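Local coordinates for beta-lactamase/D-alanine Carboxypeptidase (Yersinia pestis, PDB 3RJU), which is probably a serine hydrolase of the beta-lactamase and penicillin-binding protein family, acting on beta-lactams or D-alanyl peptides, at residues Y312-V323 against S339-V350. Sequence-based numbering, arbitrary orientation.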
ATOM      1  N   TYR A 312      -2.733   3.081  -7.166  1.00  7.65           N
ATOM      2  CA  TYR A 312      -2.613   4.355  -6.485  1.00  7.73           C
ATOM      3  C   TYR A 312      -3.888   4.607  -5.713  1.00  8.09           C
ATOM      4  O   TYR A 312      -5.001   4.353  -6.208  1.00  8.72           O
ATOM      5  CB  TYR A 312      -2.368   5.464  -7.507  1.00  7.88           C
ATOM      6  CG  TYR A 312      -2.142   6.858  -6.951  1.00  8.03           C
ATOM      7  CD1 TYR A 312      -1.108   7.113  -6.032  1.00  8.25           C
ATOM      8  CD2 TYR A 312      -2.947   7.931  -7.359  1.00  8.20           C
ATOM      9  CE1 TYR A 312      -0.887   8.396  -5.545  1.00  8.54           C
ATOM     10  CE2 TYR A 312      -2.726   9.219  -6.874  1.00  8.50           C
ATOM     11  CZ  TYR A 312      -1.703   9.443  -5.962  1.00  8.58           C
ATOM     12  OH  TYR A 312      -1.475  10.716  -5.462  1.00  8.59           O
HETATM   13  N   MSE A 313      -3.734   5.111  -4.495  1.00  8.65           N
HETATM   14  CA  MSE A 313      -4.880   5.535  -3.714  1.00  8.01           C
HETATM   15  C   MSE A 313      -4.614   6.961  -3.258  1.00  8.95           C
HETATM   16  O   MSE A 313      -3.526   7.251  -2.752  1.00  9.75           O
HETATM   17  CB  MSE A 313      -5.080   4.636  -2.486  1.00  8.49           C
HETATM   18  CG  MSE A 313      -6.306   5.030  -1.670  1.00 10.06           C
HETATM   19 SE   MSE A 313      -6.681   3.813  -0.214  0.76 13.81          SE
HETATM   20  CE  MSE A 313      -6.981   2.194  -1.245  1.00 11.85           C
ATOM     21  N   ALA A 314      -5.582   7.849  -3.469  1.00  8.55           N
ATOM     22  CA  ALA A 314      -5.424   9.247  -3.085  1.00  9.10           C
ATOM     23  C   ALA A 314      -6.698   9.663  -2.388  1.00  8.93           C
ATOM     24  O   ALA A 314      -7.797   9.399  -2.885  1.00  8.97           O
ATOM     25  CB  ALA A 314      -5.189  10.124  -4.326  1.00  9.76           C
HETATM   26  N   MSE A 315      -6.590  10.339  -1.256  0.53  8.84           N
HETATM   27  CA  MSE A 315      -7.818  10.760  -0.621  0.53 10.21           C
HETATM   28  C   MSE A 315      -7.669  12.055   0.133  0.53  8.19           C
HETATM   29  O   MSE A 315      -6.561  12.463   0.506  0.53  9.60           O
HETATM   30  CB  MSE A 315      -8.356   9.676   0.305  0.53 12.25           C
HETATM   31  CG  MSE A 315      -7.467   9.386   1.489  0.53 12.72           C
HETATM   32 SE   MSE A 315      -8.361   8.297   2.839  0.53 15.52          SE
HETATM   33  CE  MSE A 315      -8.488   6.603   1.875  0.53 16.64           C
ATOM     34  N   VAL A 316      -8.815  12.684   0.354  1.00  9.58           N
ATOM     35  CA  VAL A 316      -8.899  13.923   1.096  1.00 10.06           C
ATOM     36  C   VAL A 316      -9.910  13.620   2.198  1.00 10.43           C
ATOM     37  O   VAL A 316     -11.111  13.816   2.025  1.00 11.09           O
ATOM     38  CB  VAL A 316      -9.373  15.099   0.197  1.00 10.16           C
ATOM     39  CG1 VAL A 316      -9.426  16.401   0.998  1.00 12.18           C
ATOM     40  CG2 VAL A 316      -8.449  15.248  -0.996  1.00 10.90           C
ATOM     41  N   PRO A 317      -9.428  13.064   3.314  1.00 12.30           N
ATOM     42  CA  PRO A 317     -10.351  12.497   4.297  1.00 13.61           C
ATOM     43  C   PRO A 317     -11.345  13.509   4.857  1.00 13.21           C
ATOM     44  O   PRO A 317     -12.481  13.159   5.131  1.00 14.58           O
ATOM     45  CB  PRO A 317      -9.418  11.975   5.404  1.00 15.36           C
ATOM     46  CG  PRO A 317      -8.123  11.738   4.712  1.00 16.16           C
ATOM     47  CD  PRO A 317      -8.015  12.789   3.652  1.00 14.28           C
ATOM     48  N   GLU A 318     -10.912  14.754   5.002  0.62 13.06           N
ATOM     49  CA  GLU A 318     -11.771  15.775   5.579  0.62 13.76           C
ATOM     50  C   GLU A 318     -12.985  16.041   4.694  0.62 13.33           C
ATOM     51  O   GLU A 318     -14.019  16.502   5.184  0.62 12.72           O
ATOM     52  CB  GLU A 318     -10.980  17.062   5.839  0.62 15.76           C
ATOM     53  CG  GLU A 318     -10.339  17.649   4.604  0.62 18.80           C
ATOM     54  CD  GLU A 318      -8.871  17.267   4.419  0.62 18.82           C
ATOM     55  OE1 GLU A 318      -8.477  16.074   4.582  0.62 14.69           O
ATOM     56  OE2 GLU A 318      -8.109  18.194   4.093  0.62 21.73           O
ATOM     57  N   LYS A 319     -12.855  15.736   3.401  1.00 13.34           N
ATOM     58  CA  LYS A 319     -13.939  15.949   2.435  1.00 13.05           C
ATOM     59  C   LYS A 319     -14.605  14.631   2.040  1.00 12.21           C
ATOM     60  O   LYS A 319     -15.446  14.615   1.132  1.00 13.92           O
ATOM     61  CB  LYS A 319     -13.443  16.639   1.154  1.00 16.00           C
ATOM     62  CG  LYS A 319     -12.802  17.998   1.324  1.00 20.83           C
ATOM     63  CD  LYS A 319     -13.739  19.035   1.845  1.00 26.77           C
ATOM     64  CE  LYS A 319     -13.007  20.368   1.977  1.00 31.64           C
ATOM     65  NZ  LYS A 319     -12.473  20.762   0.647  1.00 35.24           N
ATOM     66  N   ASN A 320     -14.235  13.535   2.710  1.00 10.84           N
ATOM     67  CA  ASN A 320     -14.857  12.230   2.461  1.00 10.13           C
ATOM     68  C   ASN A 320     -14.710  11.778   1.021  1.00 10.81           C
ATOM     69  O   ASN A 320     -15.649  11.197   0.454  1.00 12.51           O
ATOM     70  CB  ASN A 320     -16.337  12.265   2.832  1.00 13.02           C
ATOM     71  CG  ASN A 320     -16.543  12.651   4.271  1.00 16.19           C
ATOM     72  OD1 ASN A 320     -15.802  12.207   5.161  1.00 16.35           O
ATOM     73  ND2 ASN A 320     -17.522  13.504   4.508  1.00 19.95           N
ATOM     74  N   ILE A 321     -13.546  12.053   0.439  1.00  9.86           N
ATOM     75  CA  ILE A 321     -13.285  11.724  -0.951  1.00  9.39           C
ATOM     76  C   ILE A 321     -12.078  10.816  -1.024  1.00  9.96           C
ATOM     77  O   ILE A 321     -11.039  11.099  -0.416  1.00 12.16           O
ATOM     78  CB  ILE A 321     -13.046  13.003  -1.777  1.00 10.04           C
ATOM     79  CG1 ILE A 321     -14.381  13.732  -1.969  1.00 11.77           C
ATOM     80  CG2 ILE A 321     -12.361  12.681  -3.149  1.00 11.18           C
ATOM     81  CD1 ILE A 321     -14.244  15.185  -2.434  1.00 12.59           C
ATOM     82  N   GLY A 322     -12.217   9.712  -1.753  1.00  9.44           N
ATOM     83  CA  GLY A 322     -11.102   8.813  -1.975  1.00  9.27           C
ATOM     84  C   GLY A 322     -11.183   8.210  -3.362  1.00  9.15           C
ATOM     85  O   GLY A 322     -12.277   7.903  -3.836  1.00 10.90           O
ATOM     86  N   VAL A 323     -10.028   8.030  -3.999  1.00  7.74           N
ATOM     87  CA  VAL A 323      -9.945   7.387  -5.295  1.00  8.46           C
ATOM     88  C   VAL A 323      -8.903   6.290  -5.251  1.00  7.65           C
ATOM     89  O   VAL A 323      -7.789   6.498  -4.780  1.00  8.83           O
ATOM     90  CB  VAL A 323      -9.573   8.386  -6.386  1.00  8.72           C
ATOM     91  CG1 VAL A 323      -9.452   7.658  -7.708  1.00  9.06           C
ATOM     92  CG2 VAL A 323     -10.654   9.480  -6.465  1.00  9.48           C
ATOM     93  N   SER A 339      -1.213   8.349 -11.880  1.00  8.60           N
ATOM     94  CA  SER A 339      -1.410   9.054 -10.618  1.00  9.14           C
ATOM     95  C   SER A 339      -1.675  10.562 -10.769  1.00  8.33           C
ATOM     96  O   SER A 339      -2.481  11.112 -10.029  1.00  9.73           O
ATOM     97  CB  SER A 339      -0.259   8.780  -9.646  1.00  9.16           C
ATOM     98  OG  SER A 339       0.971   9.280 -10.142  1.00  9.35           O
ATOM     99  N   ASP A 340      -1.032  11.222 -11.733  1.00 10.22           N
ATOM    100  CA  ASP A 340      -1.318  12.642 -11.969  1.00 10.07           C
ATOM    101  C   ASP A 340      -2.796  12.837 -12.335  1.00  9.46           C
ATOM    102  O   ASP A 340      -3.442  13.786 -11.877  1.00  9.99           O
ATOM    103  CB  ASP A 340      -0.462  13.222 -13.092  1.00  9.13           C
ATOM    104  CG  ASP A 340       0.983  13.514 -12.678  1.00 11.07           C
ATOM    105  OD1 ASP A 340       1.327  13.510 -11.458  1.00 11.98           O
ATOM    106  OD2 ASP A 340       1.781  13.783 -13.606  1.00 11.17           O
ATOM    107  N   GLY A 341      -3.334  11.944 -13.168  1.00  9.09           N
ATOM    108  CA  GLY A 341      -4.735  12.025 -13.550  1.00  9.79           C
ATOM    109  C   GLY A 341      -5.666  11.848 -12.362  1.00  9.41           C
ATOM    110  O   GLY A 341      -6.666  12.556 -12.228  1.00 11.22           O
ATOM    111  N   VAL A 342      -5.345  10.892 -11.492  1.00  8.30           N
ATOM    112  CA  VAL A 342      -6.120  10.719 -10.266  1.00  8.38           C
ATOM    113  C   VAL A 342      -6.081  11.977  -9.390  1.00  9.65           C
ATOM    114  O   VAL A 342      -7.109  12.407  -8.869  1.00  9.82           O
ATOM    115  CB  VAL A 342      -5.663   9.469  -9.476  1.00  8.76           C
ATOM    116  CG1 VAL A 342      -6.207   9.487  -8.049  1.00  9.43           C
ATOM    117  CG2 VAL A 342      -6.068   8.184 -10.222  1.00  9.70           C
ATOM    118  N   ASN A 343      -4.906  12.581  -9.239  1.00  9.45           N
ATOM    119  CA  ASN A 343      -4.800  13.772  -8.406  1.00  9.62           C
ATOM    120  C   ASN A 343      -5.638  14.916  -8.963  1.00 10.38           C
ATOM    121  O   ASN A 343      -6.290  15.647  -8.217  1.00 10.13           O
ATOM    122  CB  ASN A 343      -3.337  14.197  -8.224  1.00 10.08           C
ATOM    123  CG  ASN A 343      -2.544  13.198  -7.397  1.00  9.48           C
ATOM    124  OD1 ASN A 343      -3.114  12.507  -6.528  1.00 11.88           O
ATOM    125  ND2 ASN A 343      -1.227  13.104  -7.664  1.00  9.31           N
ATOM    126  N   GLN A 344      -5.636  15.055 -10.284  1.00  9.61           N
ATOM    127  CA  GLN A 344      -6.462  16.076 -10.908  1.00 11.09           C
ATOM    128  C   GLN A 344      -7.951  15.784 -10.762  1.00 10.23           C
ATOM    129  O   GLN A 344      -8.749  16.704 -10.577  1.00 10.86           O
ATOM    130  CB  GLN A 344      -6.071  16.251 -12.370  1.00 12.88           C
ATOM    131  CG  GLN A 344      -4.693  16.843 -12.499  1.00 15.03           C
ATOM    132  CD  GLN A 344      -4.183  16.846 -13.914  1.00 18.56           C
ATOM    133  OE1 GLN A 344      -4.961  16.760 -14.869  1.00 20.92           O
ATOM    134  NE2 GLN A 344      -2.867  16.951 -14.067  1.00 18.94           N
ATOM    135  N   LEU A 345      -8.326  14.509 -10.854  1.00 10.02           N
ATOM    136  CA  LEU A 345      -9.703  14.110 -10.573  1.00 10.21           C
ATOM    137  C   LEU A 345     -10.088  14.508  -9.139  1.00 10.07           C
ATOM    138  O   LEU A 345     -11.146  15.093  -8.903  1.00 10.55           O
ATOM    139  CB  LEU A 345      -9.882  12.604 -10.774  1.00 10.11           C
ATOM    140  CG  LEU A 345     -11.213  11.982 -10.307  1.00  9.09           C
ATOM    141  CD1 LEU A 345     -12.438  12.648 -10.954  1.00 10.09           C
ATOM    142  CD2 LEU A 345     -11.203  10.490 -10.590  1.00 10.01           C
ATOM    143  N   VAL A 346      -9.219  14.183  -8.184  1.00 10.96           N
ATOM    144  CA  VAL A 346      -9.484  14.511  -6.783  1.00 10.06           C
ATOM    145  C   VAL A 346      -9.650  16.034  -6.632  1.00 10.51           C
ATOM    146  O   VAL A 346     -10.535  16.510  -5.912  1.00 10.86           O
ATOM    147  CB  VAL A 346      -8.367  13.973  -5.857  1.00  9.49           C
ATOM    148  CG1 VAL A 346      -8.481  14.568  -4.464  1.00  9.66           C
ATOM    149  CG2 VAL A 346      -8.440  12.449  -5.781  1.00  9.28           C
ATOM    150  N   ALA A 347      -8.829  16.790  -7.350  1.00 10.56           N
ATOM    151  CA  ALA A 347      -8.894  18.253  -7.280  1.00 10.44           C
ATOM    152  C   ALA A 347     -10.250  18.767  -7.778  1.00 11.71           C
ATOM    153  O   ALA A 347     -10.808  19.721  -7.218  1.00 12.29           O
ATOM    154  CB  ALA A 347      -7.760  18.887  -8.083  1.00 12.21           C
ATOM    155  N   GLU A 348     -10.787  18.138  -8.824  1.00 10.99           N
ATOM    156  CA  GLU A 348     -12.106  18.539  -9.303  1.00 10.33           C
ATOM    157  C   GLU A 348     -13.203  18.116  -8.311  1.00 11.55           C
ATOM    158  O   GLU A 348     -14.152  18.863  -8.070  1.00 12.52           O
ATOM    159  CB  GLU A 348     -12.377  17.983 -10.705  1.00 11.25           C
ATOM    160  CG  GLU A 348     -13.697  18.509 -11.335  1.00 13.83           C
ATOM    161  CD  GLU A 348     -13.711  20.022 -11.565  1.00 17.52           C
ATOM    162  OE1 GLU A 348     -12.626  20.608 -11.773  1.00 18.33           O
ATOM    163  OE2 GLU A 348     -14.818  20.623 -11.545  1.00 18.97           O
ATOM    164  N   LEU A 349     -13.061  16.926  -7.724  1.00 10.69           N
ATOM    165  CA  LEU A 349     -14.060  16.433  -6.789  1.00 11.06           C
ATOM    166  C   LEU A 349     -14.169  17.287  -5.526  1.00 11.48           C
ATOM    167  O   LEU A 349     -15.256  17.407  -4.961  1.00 13.26           O
ATOM    168  CB  LEU A 349     -13.829  14.962  -6.435  1.00 11.11           C
ATOM    169  CG  LEU A 349     -14.039  13.931  -7.540  1.00  9.87           C
ATOM    170  CD1 LEU A 349     -13.462  12.586  -7.112  1.00  9.59           C
ATOM    171  CD2 LEU A 349     -15.520  13.783  -7.938  1.00 11.46           C
ATOM    172  N   VAL A 350     -13.067  17.884  -5.077  1.00 10.82           N
ATOM    173  CA  VAL A 350     -13.148  18.656  -3.833  1.00 12.47           C
ATOM    174  C   VAL A 350     -13.798  20.036  -3.978  1.00 13.04           C
ATOM    175  O   VAL A 350     -14.119  20.667  -2.974  1.00 15.38           O
ATOM    176  CB  VAL A 350     -11.767  18.820  -3.122  1.00 13.90           C
ATOM    177  CG1 VAL A 350     -11.179  17.452  -2.718  1.00 14.18           C
ATOM    178  CG2 VAL A 350     -10.813  19.638  -3.974  1.00 15.77           C
TER
HETATM  179  O   HOH W   1     -12.584  22.865  -1.915  1.00 39.92           O
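Tyr312, Ala314, Val316, Ile321 and Val323 face helix 339-349 from one side of a beta hairpin. The hairpin belongs to the antiparallel sheet of the beta-lactamase fold, and the C-terminal helix packs on that sheet. Strand 312-316 runs nearly parallel to the helix, at 20°. The turn between the strands carries a G1 beta bulge, with Asn320 and Ile321 set opposite the single residue Val316.

Apolar packing makes up most of the interface. Val323 CG1 meets Val342 CG1 at 3.7 Å. Val323 CG2 meets Val346 CG2 at 3.8 Å. Val346 also reaches Val316 with its other branch, CG1 lying 3.5 Å from Val316 CG2. With CG1 anti to the carbonyl carbon (chi1 -73°), Ile321 carries its CD1 to the C-terminal end of the helix, where it meets Leu349 CB and Val350 CG1. On the flank, helix 6-20 touches Leu345 and Leu349.

The aromatic contact is at Tyr312. Ser339 CB sits over the centre of one ring face, 3.6 Å from the centroid, in a CH-pi contact. Val342 comes to the ring edge.

Polar contacts lie toward the two ends. Near Val350, a water donates to Val350 O and accepts a weak bond from Lys319 NZ. At the other end, the ring and the Asn343 amide are turned 74° apart. Tyr312 OH donates to a lone pair of Asn343 OD1 at 2.7 Å, in the carbonyl plane.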